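Local atomic coordinates of PtLCIB4 H88A mutant (Phaeodactylum tricornutum, PDB entry 5B5Z), a protein that is a zinc-containing homolog of the limiting CO2-inducible protein LCIB and belongs to a family of beta-carbonic anhydrases, probably interconverting carbon dioxide and bicarbonate. Residues S43-H48 with M270-M275. Numbering follows the deposited sequence.
Sequences SQFGYH and MVENFM
F45 meets F274 and E272 where the Schellman motif that ends helix 31-43 comes up against the edge strand 270-273 of the mixed beta sheet and the loop after it, a worked example of how an aromatic side chain beside a helix terminus can pack against the edge of a sheet. G46, with positive phi, is the C-prime residue, and F45, just before it, points toward segment 270-275. With CG anti to the carbonyl carbon (chi1 -66°), the F45 ring reaches across to F274, which covers one of its faces through CZ, 3.7 Å from F45 CE1. The F45 and F274 rings form an oblique aromatic pair, centroids 5.4 Å apart and planes at 58°. F274 also meets the ring of F261 in strand 255-264, so the contact continues into the sheet. Replacing F45 by an alanine would remove the ring and is likely to leave F274 CZ and E272 CG without their apolar partner, opening a gap between the helix end and segment 270-275. V271 and E272 both face I263 in a classic beta bulge. E272 CG lies 3.5 Å from F45 CE2, and the bend at chi2 (-74°) brings the carboxylate to the ring edge, where E272 OE2 approaches F45 CE2 at 3.4 Å.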
loop_
_atom_site.group_PDB
_atom_site.type_symbol
_atom_site.label_atom_id
_atom_site.label_comp_id
_atom_site.label_asym_id
_atom_site.label_seq_id
_atom_site.Cartn_x
_atom_site.Cartn_y
_atom_site.Cartn_z
ATOM N N SER A 43 3.637 -22.189 12.655
ATOM C CA SER A 43 4.262 -23.379 12.076
ATOM C C SER A 43 3.657 -24.649 12.665
ATOM O O SER A 43 3.594 -25.676 11.997
ATOM C CB SER A 43 5.775 -23.373 12.277
ATOM O OG SER A 43 6.115 -23.509 13.645
ATOM N N GLN A 44 3.211 -24.575 13.912
ATOM C CA GLN A 44 2.534 -25.708 14.542
ATOM C C GLN A 44 1.159 -25.963 13.942
ATOM O O GLN A 44 0.548 -27.002 14.202
ATOM C CB GLN A 44 2.386 -25.479 16.045
ATOM C CG GLN A 44 3.686 -25.315 16.790
ATOM C CD GLN A 44 3.448 -24.999 18.247
ATOM O OE1 GLN A 44 2.393 -25.327 18.794
ATOM N NE2 GLN A 44 4.419 -24.360 18.885
ATOM N N PHE A 45 0.674 -25.016 13.140
ATOM C CA PHE A 45 -0.617 -25.146 12.482
ATOM C C PHE A 45 -0.461 -25.183 10.967
ATOM O O PHE A 45 -1.410 -24.926 10.226
ATOM C CB PHE A 45 -1.549 -24.006 12.915
ATOM C CG PHE A 45 -1.920 -24.061 14.372
ATOM C CD1 PHE A 45 -1.052 -23.584 15.338
ATOM C CD2 PHE A 45 -3.121 -24.628 14.778
ATOM C CE1 PHE A 45 -1.365 -23.651 16.680
ATOM C CE2 PHE A 45 -3.448 -24.695 16.125
ATOM C CZ PHE A 45 -2.566 -24.208 17.081
ATOM N N GLY A 46 0.743 -25.507 10.508
ATOM C CA GLY A 46 0.963 -25.812 9.106
ATOM C C GLY A 46 1.212 -24.624 8.201
ATOM O O GLY A 46 1.181 -24.759 6.978
ATOM N N TYR A 47 1.461 -23.457 8.793
ATOM C CA TYR A 47 1.807 -22.270 8.024
ATOM C C TYR A 47 3.293 -22.269 7.726
ATOM O O TYR A 47 4.102 -22.128 8.624
ATOM C CB TYR A 47 1.437 -20.984 8.788
ATOM C CG TYR A 47 -0.051 -20.735 8.917
ATOM C CD1 TYR A 47 -0.840 -21.558 9.699
ATOM C CD2 TYR A 47 -0.662 -19.662 8.264
ATOM C CE1 TYR A 47 -2.193 -21.349 9.828
ATOM C CE2 TYR A 47 -2.034 -19.442 8.386
ATOM C CZ TYR A 47 -2.785 -20.295 9.175
ATOM O OH TYR A 47 -4.138 -20.120 9.332
ATOM N N HIS A 48 3.655 -22.432 6.462
ATOM C CA HIS A 48 5.054 -22.354 6.065
ATOM C C HIS A 48 5.164 -21.376 4.923
ATOM O O HIS A 48 4.167 -20.778 4.531
ATOM C CB HIS A 48 5.582 -23.734 5.670
ATOM C CG HIS A 48 5.261 -24.786 6.678
ATOM N ND1 HIS A 48 5.849 -24.828 7.924
ATOM C CD2 HIS A 48 4.373 -25.806 6.646
ATOM C CE1 HIS A 48 5.344 -25.837 8.610
ATOM N NE2 HIS A 48 4.451 -26.450 7.854
ATOM N N MET A 270 -13.912 -18.768 14.467
ATOM C CA MET A 270 -12.601 -18.682 15.106
ATOM C C MET A 270 -12.194 -20.047 15.655
ATOM O O MET A 270 -12.855 -20.579 16.546
ATOM C CB MET A 270 -12.590 -17.649 16.230
ATOM C CG MET A 270 -11.214 -17.482 16.872
ATOM S SD MET A 270 -11.141 -16.216 18.158
ATOM C CE MET A 270 -12.320 -16.862 19.350
ATOM N N VAL A 271 -11.108 -20.608 15.131
ATOM C CA VAL A 271 -10.677 -21.949 15.511
ATOM C C VAL A 271 -9.520 -21.959 16.517
ATOM O O VAL A 271 -9.354 -22.924 17.267
ATOM C CB VAL A 271 -10.276 -22.775 14.268
ATOM C CG1 VAL A 271 -11.445 -22.871 13.295
ATOM C CG2 VAL A 271 -9.091 -22.161 13.584
ATOM N N GLU A 272 -8.721 -20.894 16.546
ATOM C CA GLU A 272 -7.731 -20.735 17.602
ATOM C C GLU A 272 -7.676 -19.289 18.059
ATOM O O GLU A 272 -7.852 -18.374 17.263
ATOM C CB GLU A 272 -6.331 -21.176 17.149
ATOM C CG GLU A 272 -6.221 -22.616 16.625
ATOM C CD GLU A 272 -6.294 -23.692 17.710
ATOM O OE1 GLU A 272 -6.040 -23.397 18.899
ATOM O OE2 GLU A 272 -6.604 -24.853 17.358
ATOM N N ASN A 273 -7.427 -19.096 19.346
ATOM C CA ASN A 273 -7.175 -17.768 19.893
ATOM C C ASN A 273 -5.931 -17.831 20.762
ATOM O O ASN A 273 -5.900 -18.525 21.776
ATOM C CB ASN A 273 -8.382 -17.262 20.691
ATOM C CG ASN A 273 -8.301 -15.777 20.988
ATOM O OD1 ASN A 273 -7.221 -15.186 20.951
ATOM N ND2 ASN A 273 -9.448 -15.164 21.289
ATOM N N PHE A 274 -4.897 -17.106 20.361
ATOM C CA PHE A 274 -3.618 -17.181 21.039
ATOM C C PHE A 274 -3.398 -16.062 22.068
ATOM O O PHE A 274 -2.331 -15.967 22.666
ATOM C CB PHE A 274 -2.497 -17.178 20.002
ATOM C CG PHE A 274 -2.617 -18.279 18.981
ATOM C CD1 PHE A 274 -2.769 -19.605 19.376
ATOM C CD2 PHE A 274 -2.578 -17.993 17.627
ATOM C CE1 PHE A 274 -2.872 -20.619 18.439
ATOM C CE2 PHE A 274 -2.676 -18.997 16.687
ATOM C CZ PHE A 274 -2.820 -20.319 17.091
ATOM N N MET A 275 -4.406 -15.219 22.270
ATOM C CA MET A 275 -4.324 -14.165 23.278
ATOM C C MET A 275 -4.850 -14.691 24.616
ATOM O O MET A 275 -5.807 -15.462 24.629
ATOM C CB MET A 275 -5.123 -12.933 22.831
ATOM C CG MET A 275 -4.430 -12.084 21.747
ATOM S SD MET A 275 -2.951 -11.260 22.362
ATOM C CE MET A 275 -3.651 -10.054 23.498
#